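Local coordinates for fibronectin type III domain-containing protein (Simiduia agarivorans, PDB 6P2K) that probably hydrolyses xyloglucan-type polysaccharides, as a glycoside hydrolase family 74 enzyme whose crystallised part is built on the seven-bladed beta-propeller fold, at residues G324-A328 against N434-R438; M705-D709 against F740-T744. All coordinates share one frame; numbering follows the deposited sequence.

In the fold
Contact 1 (324-328 with 434-438) closes before contact 2 (705-709 with 740-744) opens, so the two follow each other along the chain. Their centres lie about 28 Å apart and their nearest atoms about 16 Å, without touching. The first joins two loops, one after strand 304-314 and the other after strand 431-432, across the region where the tandem propellers expected of this family meet. The second belongs to the C-terminal part, where strand 702-709 of one four-stranded antiparallel sheet packs on the loop leading into strand 745-751 of the next. Contact 1 therefore probably holds the two propeller halves together, while contact 2 joins successive blades of the C-terminal one.

Contact 1: G324-A328 against N434-R438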
ATOM      1  N   GLY B 324       1.606 -33.358  -3.538  1.00 17.84           N
ATOM      2  CA  GLY B 324       2.951 -33.195  -3.016  1.00 20.15           C
ATOM      3  C   GLY B 324       3.653 -32.002  -3.646  1.00 21.99           C
ATOM      4  O   GLY B 324       3.029 -31.096  -4.206  1.00 21.66           O
ATOM      5  N   TRP B 325       4.987 -32.009  -3.554  1.00 20.66           N
ATOM      6  CA  TRP B 325       5.740 -30.899  -4.126  1.00 15.86           C
ATOM      7  C   TRP B 325       5.819 -30.984  -5.643  1.00 19.62           C
ATOM      8  O   TRP B 325       5.902 -29.945  -6.311  1.00 15.81           O
ATOM      9  CB  TRP B 325       7.152 -30.824  -3.523  1.00 11.42           C
ATOM     10  CG  TRP B 325       8.084 -31.979  -3.826  1.00 18.82           C
ATOM     11  CD1 TRP B 325       8.412 -33.007  -2.986  1.00 17.61           C
ATOM     12  CD2 TRP B 325       8.839 -32.192  -5.029  1.00 16.93           C
ATOM     13  NE1 TRP B 325       9.308 -33.852  -3.595  1.00 14.99           N
ATOM     14  CE2 TRP B 325       9.585 -33.376  -4.850  1.00 18.09           C
ATOM     15  CE3 TRP B 325       8.950 -31.504  -6.242  1.00 15.49           C
ATOM     16  CZ2 TRP B 325      10.429 -33.885  -5.838  1.00 15.97           C
ATOM     17  CZ3 TRP B 325       9.785 -32.016  -7.225  1.00 14.94           C
ATOM     18  CH2 TRP B 325      10.515 -33.194  -7.014  1.00 15.03           C
ATOM     19  N   ASP B 326       5.775 -32.192  -6.203  1.00 20.56           N
ATOM     20  CA  ASP B 326       5.950 -32.404  -7.641  1.00 16.72           C
ATOM     21  C   ASP B 326       4.594 -32.270  -8.321  1.00 18.61           C
ATOM     22  O   ASP B 326       3.827 -33.228  -8.426  1.00 13.70           O
ATOM     23  CB  ASP B 326       6.583 -33.766  -7.902  1.00 17.85           C
ATOM     24  CG  ASP B 326       7.035 -33.941  -9.342  1.00 20.89           C
ATOM     25  OD1 ASP B 326       6.920 -32.981 -10.134  1.00 21.20           O
ATOM     26  OD2 ASP B 326       7.510 -35.045  -9.681  1.00 20.91           O
ATOM     27  N   TYR B 327       4.293 -31.060  -8.796  1.00 16.51           N
ATOM     28  CA  TYR B 327       3.038 -30.794  -9.497  1.00 19.63           C
ATOM     29  C   TYR B 327       3.099 -31.487 -10.857  1.00 23.23           C
ATOM     30  O   TYR B 327       3.401 -30.888 -11.891  1.00 25.52           O
ATOM     31  CB  TYR B 327       2.798 -29.294  -9.631  1.00 16.59           C
ATOM     32  CG  TYR B 327       1.383 -28.942 -10.038  1.00 17.99           C
ATOM     33  CD1 TYR B 327       0.371 -28.861  -9.093  1.00 16.86           C
ATOM     34  CD2 TYR B 327       1.061 -28.690 -11.367  1.00 22.46           C
ATOM     35  CE1 TYR B 327      -0.923 -28.543  -9.458  1.00 18.99           C
ATOM     36  CE2 TYR B 327      -0.231 -28.365 -11.741  1.00 21.64           C
ATOM     37  CZ  TYR B 327      -1.217 -28.298 -10.782  1.00 21.52           C
ATOM     38  OH  TYR B 327      -2.503 -27.979 -11.146  1.00 27.09           O
ATOM     39  N   ALA B 328       2.810 -32.786 -10.845  1.00 21.45           N
ATOM     40  CA  ALA B 328       2.903 -33.641 -12.028  1.00 20.53           C
ATOM     41  C   ALA B 328       1.513 -34.199 -12.311  1.00 20.44           C
ATOM     42  O   ALA B 328       1.110 -35.211 -11.730  1.00 22.30           O
ATOM     43  CB  ALA B 328       3.921 -34.759 -11.817  1.00 16.63           C
ATOM     44  N   ASN B 434       8.921 -26.158  -5.125  1.00 20.71           N
ATOM     45  CA  ASN B 434       9.418 -25.718  -6.425  1.00 19.71           C
ATOM     46  C   ASN B 434       8.308 -25.106  -7.272  1.00 18.27           C
ATOM     47  O   ASN B 434       8.460 -24.975  -8.491  1.00 18.15           O
ATOM     48  CB  ASN B 434      10.115 -26.868  -7.164  1.00 15.81           C
ATOM     49  CG  ASN B 434       9.143 -27.845  -7.817  1.00 16.42           C
ATOM     50  OD1 ASN B 434       8.001 -28.002  -7.391  1.00 13.61           O
ATOM     51  ND2 ASN B 434       9.606 -28.506  -8.870  1.00 13.84           N
ATOM     52  N   MET B 435       7.198 -24.708  -6.638  1.00 19.56           N
ATOM     53  CA  MET B 435       6.049 -24.198  -7.380  1.00 18.95           C
ATOM     54  C   MET B 435       6.377 -22.916  -8.135  1.00 17.79           C
ATOM     55  O   MET B 435       5.781 -22.649  -9.185  1.00 18.04           O
ATOM     56  CB  MET B 435       4.872 -23.961  -6.430  1.00 17.70           C
ATOM     57  CG  MET B 435       4.288 -25.226  -5.807  1.00 19.58           C
ATOM     58  SD  MET B 435       3.634 -26.411  -7.007  1.00 20.44           S
ATOM     59  CE  MET B 435       2.326 -25.450  -7.766  1.00 20.93           C
ATOM     60  N   GLN B 436       7.319 -22.111  -7.632  1.00 14.19           N
ATOM     61  CA  GLN B 436       7.623 -20.839  -8.279  1.00 14.16           C
ATOM     62  C   GLN B 436       8.344 -20.999  -9.612  1.00 17.89           C
ATOM     63  O   GLN B 436       8.475 -20.007 -10.338  1.00 18.11           O
ATOM     64  CB  GLN B 436       8.443 -19.944  -7.342  1.00 14.39           C
ATOM     65  CG  GLN B 436       7.658 -19.456  -6.122  1.00 19.01           C
ATOM     66  CD  GLN B 436       8.296 -18.256  -5.425  1.00 24.39           C
ATOM     67  OE1 GLN B 436       9.334 -17.745  -5.849  1.00 20.11           O
ATOM     68  NE2 GLN B 436       7.666 -17.801  -4.346  1.00 27.95           N
ATOM     69  N   HIS B 437       8.802 -22.201  -9.967  1.00 13.09           N
ATOM     70  CA  HIS B 437       9.391 -22.391 -11.288  1.00 15.94           C
ATOM     71  C   HIS B 437       8.336 -22.495 -12.382  1.00 17.52           C
ATOM     72  O   HIS B 437       8.672 -22.359 -13.565  1.00 13.59           O
ATOM     73  CB  HIS B 437      10.306 -23.624 -11.294  1.00 15.60           C
ATOM     74  CG  HIS B 437       9.658 -24.881 -11.791  1.00 19.32           C
ATOM     75  ND1 HIS B 437       8.975 -25.746 -10.959  1.00 21.08           N
ATOM     76  CD2 HIS B 437       9.624 -25.443 -13.024  1.00 19.17           C
ATOM     77  CE1 HIS B 437       8.533 -26.774 -11.662  1.00 19.43           C
ATOM     78  NE2 HIS B 437       8.912 -26.614 -12.917  1.00 20.54           N
ATOM     79  N   ARG B 438       7.073 -22.690 -12.011  1.00 15.60           N
ATOM     80  CA  ARG B 438       5.972 -22.758 -12.968  1.00 19.91           C
ATOM     81  C   ARG B 438       5.413 -21.351 -13.148  1.00 22.53           C
ATOM     82  O   ARG B 438       4.590 -20.888 -12.354  1.00 20.56           O
ATOM     83  CB  ARG B 438       4.916 -23.744 -12.484  1.00 24.36           C
ATOM     84  CG  ARG B 438       5.513 -24.975 -11.806  1.00 28.49           C
ATOM     85  CD  ARG B 438       4.497 -26.091 -11.617  1.00 35.30           C
ATOM     86  NE  ARG B 438       4.385 -26.935 -12.803  1.00 43.53           N
ATOM     87  CZ  ARG B 438       4.977 -28.118 -12.938  1.00 41.70           C
ATOM     88  NH1 ARG B 438       5.740 -28.605 -11.966  1.00 37.12           N
ATOM     89  NH2 ARG B 438       4.810 -28.809 -14.055  1.00 43.79           N
TER
HETATM   90  O   HOH W   1       6.517 -27.658  -4.871  1.00 15.66           O
HETATM   91  O   HOH W   2       8.266 -30.645 -10.534  1.00 22.71           O
HETATM   92  O   HOH W   3       5.906 -28.383  -9.036  1.00 26.02           O
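Tyr-327 packs directly against Met-435 and Arg-438, the close side-chain part of the contact. Its CB meets Met-435 SD at 4.0 Å, and the sulfur lies obliquely to the ring in a Met-aromatic contact, 5.4 Å from the centroid. Bends at chi2 and chi3 curl the methionine so that CE ends beside CD1 of the tyrosine. Arg-438 crosses the same side chain, its guanidinium plane turned 57° from the ring. Tyr-327 O lies 2.9 Å above one guanidinium face, a poor angle for hydrogen bonding, and His-437 NE2 lies over the opposite face, toward its rim. The imidazole is fixed in turn by a nearly straight bond from His-437 ND1 to Asn-434 O (2.6 Å, 164°).

Around Asn-434 the contact is buried but bridged by water. Its amide stands almost perpendicular to the Trp-325 indole, with OD1 near the ring plane at the edge. Trp-325 O and Asn-434 OD1 are two acceptors only 3.1 Å apart, and each receives a water hydrogen: one water donates to Trp-325 O and accepts from Asn-434 N, while another donates to Asn-434 OD1 at 2.7 Å and accepts from Tyr-327 N and Arg-438 NH1. A third links Asp-326 OD1 to Asn-434 ND2, which also donates to Asn-420 O. No direct hydrogen bond spans the two segments.

Trp-325 NE1 is held by Gly-12 O. On the solvent side, Tyr-327 and Arg-438 are partly exposed; Gly-441 of a second subunit packs on the tyrosine, and a glycerol lies about 4 Å from the arginine side chain. Loop 324-328 lies between sheets 265-314 and 336-373 of the N-terminal half, and 434-438 follows strand 431-432 of the C-terminal half; this water-bridged contact probably joins the two propellers of the family 74 fold.

Contact 2: M705-D709 against F740-T744; sequences MSYYD and FSGMT
The Tyr-708 ring carries Gly-742 CA over one face, 3.3 Å above the plane and offset toward the rim, a CH-pi contact in which the carbon lies 3.8 Å from the centroid. Phe-740 approaches the far end of the same ring obliquely, its plane turned 63° from that of the tyrosine, with CZ 3.5 Å from Tyr-708 OH. With CG opposite the backbone N (chi1 172°), the phenol reaches out from the strand and over the loop. The close approach depends on the missing side chain of Gly-742, since a CB would come 2.4 Å from Tyr-708 CD1. Replacing this tyrosine by an alanine is likely to open a gap over Gly-742 CA and leave Phe-740 CZ without its aromatic neighbour. Away from the loop, the Tyr-707 ring takes Met-705 CE over the centre of one face and meets Phe-690 edge-to-face.

Side chains alternate along strand 702-709, the second strand of a four-stranded antiparallel propeller sheet: Ser-706 and Tyr-708 point to the loop that continues into strand 745-751 of the following sheet, Met-705 and Tyr-707 away from it.

Beside the aromatic patch, Ser-706 and Ser-741 form a small hydrogen-bonded group with one water. Ser-706 OG donates to Ser-741 O at 2.7 Å, tilted 35° out of the carbonyl plane. The water then donates to both Ser-706 OG and Tyr-707 O, and is also hydrogen-bonded to Ser-741 OG at 2.6 Å. The extended Met-743 chain brings its SD to 3.9 Å from Ser-706 CB, while its side chain also packs on Val-718 of strand 714-723.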
ATOM      1  N   MET B 705      37.114 -33.281  -2.694  1.00 26.12           N
ATOM      2  CA  MET B 705      36.875 -33.764  -4.048  1.00 22.91           C
ATOM      3  C   MET B 705      36.211 -35.132  -3.958  1.00 24.35           C
ATOM      4  O   MET B 705      36.202 -35.769  -2.901  1.00 26.50           O
ATOM      5  CB  MET B 705      38.173 -33.830  -4.863  1.00 22.45           C
ATOM      6  CG  MET B 705      39.212 -34.806  -4.324  1.00 26.34           C
ATOM      7  SD  MET B 705      39.005 -36.486  -4.955  1.00 30.99           S
ATOM      8  CE  MET B 705      39.200 -36.217  -6.714  1.00 30.99           C
ATOM      9  N   SER B 706      35.668 -35.585  -5.087  1.00 21.56           N
ATOM     10  CA  SER B 706      34.967 -36.863  -5.137  1.00 24.97           C
ATOM     11  C   SER B 706      35.231 -37.544  -6.471  1.00 25.47           C
ATOM     12  O   SER B 706      34.987 -36.954  -7.528  1.00 23.26           O
ATOM     13  CB  SER B 706      33.461 -36.669  -4.924  1.00 23.73           C
ATOM     14  OG  SER B 706      32.729 -37.797  -5.367  1.00 30.71           O
ATOM     15  N   TYR B 707      35.716 -38.785  -6.416  1.00 20.61           N
ATOM     16  CA  TYR B 707      35.986 -39.577  -7.614  1.00 23.46           C
ATOM     17  C   TYR B 707      34.737 -40.366  -7.991  1.00 24.50           C
ATOM     18  O   TYR B 707      34.205 -41.125  -7.172  1.00 24.55           O
ATOM     19  CB  TYR B 707      37.165 -40.520  -7.385  1.00 23.86           C
ATOM     20  CG  TYR B 707      38.510 -39.927  -7.737  1.00 27.78           C
ATOM     21  CD1 TYR B 707      38.761 -39.438  -9.012  1.00 26.96           C
ATOM     22  CD2 TYR B 707      39.532 -39.864  -6.796  1.00 30.91           C
ATOM     23  CE1 TYR B 707      39.989 -38.899  -9.343  1.00 26.44           C
ATOM     24  CE2 TYR B 707      40.765 -39.325  -7.116  1.00 32.50           C
ATOM     25  CZ  TYR B 707      40.987 -38.843  -8.392  1.00 32.59           C
ATOM     26  OH  TYR B 707      42.212 -38.305  -8.715  1.00 35.62           O
ATOM     27  N   TYR B 708      34.285 -40.204  -9.233  1.00 22.77           N
ATOM     28  CA  TYR B 708      32.997 -40.746  -9.649  1.00 22.67           C
ATOM     29  C   TYR B 708      32.988 -40.914 -11.161  1.00 27.39           C
ATOM     30  O   TYR B 708      33.364 -39.990 -11.890  1.00 29.40           O
ATOM     31  CB  TYR B 708      31.867 -39.814  -9.193  1.00 23.46           C
ATOM     32  CG  TYR B 708      30.499 -40.154  -9.727  1.00 25.65           C
ATOM     33  CD1 TYR B 708      29.756 -41.191  -9.178  1.00 28.00           C
ATOM     34  CD2 TYR B 708      29.940 -39.425 -10.767  1.00 26.05           C
ATOM     35  CE1 TYR B 708      28.495 -41.496  -9.659  1.00 28.97           C
ATOM     36  CE2 TYR B 708      28.681 -39.721 -11.252  1.00 25.93           C
ATOM     37  CZ  TYR B 708      27.965 -40.757 -10.698  1.00 26.86           C
ATOM     38  OH  TYR B 708      26.713 -41.057 -11.186  1.00 31.10           O
ATOM     39  N   ASP B 709      32.561 -42.087 -11.629  1.00 27.97           N
ATOM     40  CA  ASP B 709      32.486 -42.397 -13.058  1.00 28.60           C
ATOM     41  C   ASP B 709      31.012 -42.431 -13.455  1.00 29.28           C
ATOM     42  O   ASP B 709      30.311 -43.415 -13.201  1.00 27.67           O
ATOM     43  CB  ASP B 709      33.183 -43.718 -13.374  1.00 30.24           C
ATOM     44  CG  ASP B 709      33.386 -43.936 -14.869  1.00 35.21           C
ATOM     45  OD1 ASP B 709      32.667 -43.311 -15.678  1.00 35.73           O
ATOM     46  OD2 ASP B 709      34.269 -44.742 -15.237  1.00 36.77           O
ATOM     47  N   PHE B 740      25.516 -42.694  -2.323  1.00 30.46           N
ATOM     48  CA  PHE B 740      25.718 -42.119  -3.646  1.00 28.80           C
ATOM     49  C   PHE B 740      26.602 -40.894  -3.454  1.00 26.53           C
ATOM     50  O   PHE B 740      26.136 -39.853  -2.979  1.00 28.93           O
ATOM     51  CB  PHE B 740      24.388 -41.763  -4.304  1.00 32.38           C
ATOM     52  CG  PHE B 740      24.523 -41.314  -5.729  1.00 36.68           C
ATOM     53  CD1 PHE B 740      24.747 -39.984  -6.029  1.00 36.16           C
ATOM     54  CD2 PHE B 740      24.443 -42.226  -6.766  1.00 41.01           C
ATOM     55  CE1 PHE B 740      24.881 -39.568  -7.340  1.00 37.97           C
ATOM     56  CE2 PHE B 740      24.577 -41.815  -8.080  1.00 41.19           C
ATOM     57  CZ  PHE B 740      24.794 -40.483  -8.366  1.00 37.94           C
ATOM     58  N   SER B 741      27.881 -41.024  -3.804  1.00 26.49           N
ATOM     59  CA  SER B 741      28.886 -40.036  -3.441  1.00 26.04           C
ATOM     60  C   SER B 741      29.417 -39.233  -4.620  1.00 24.59           C
ATOM     61  O   SER B 741      30.260 -38.355  -4.415  1.00 25.57           O
ATOM     62  CB  SER B 741      30.050 -40.720  -2.717  1.00 26.05           C
ATOM     63  OG  SER B 741      30.638 -41.717  -3.531  1.00 27.39           O
ATOM     64  N   GLY B 742      28.976 -39.515  -5.843  1.00 21.05           N
ATOM     65  CA  GLY B 742      29.293 -38.622  -6.944  1.00 20.11           C
ATOM     66  C   GLY B 742      28.702 -37.246  -6.695  1.00 22.25           C
ATOM     67  O   GLY B 742      27.612 -37.113  -6.137  1.00 22.56           O
ATOM     68  N   MET B 743      29.437 -36.208  -7.092  1.00 22.41           N
ATOM     69  CA  MET B 743      29.063 -34.845  -6.745  1.00 24.43           C
ATOM     70  C   MET B 743      29.159 -33.923  -7.950  1.00 25.08           C
ATOM     71  O   MET B 743      30.093 -34.024  -8.750  1.00 20.49           O
ATOM     72  CB  MET B 743      29.943 -34.303  -5.619  1.00 24.12           C
ATOM     73  CG  MET B 743      29.719 -34.989  -4.285  1.00 26.20           C
ATOM     74  SD  MET B 743      30.895 -34.449  -3.040  1.00 25.44           S
ATOM     75  CE  MET B 743      30.301 -35.356  -1.613  1.00 30.03           C
ATOM     76  N   THR B 744      28.185 -33.022  -8.067  1.00 21.32           N
ATOM     77  CA  THR B 744      28.224 -31.959  -9.061  1.00 19.90           C
ATOM     78  C   THR B 744      28.744 -30.645  -8.501  1.00 20.70           C
ATOM     79  O   THR B 744      29.288 -29.836  -9.260  1.00 22.59           O
ATOM     80  CB  THR B 744      26.829 -31.728  -9.658  1.00 21.13           C
ATOM     81  OG1 THR B 744      25.874 -31.594  -8.599  1.00 18.74           O
ATOM     82  CG2 THR B 744      26.426 -32.894 -10.558  1.00 18.38           C
TER
HETATM   83  O   HOH W   4      32.520 -40.634  -4.982  1.00 26.28           O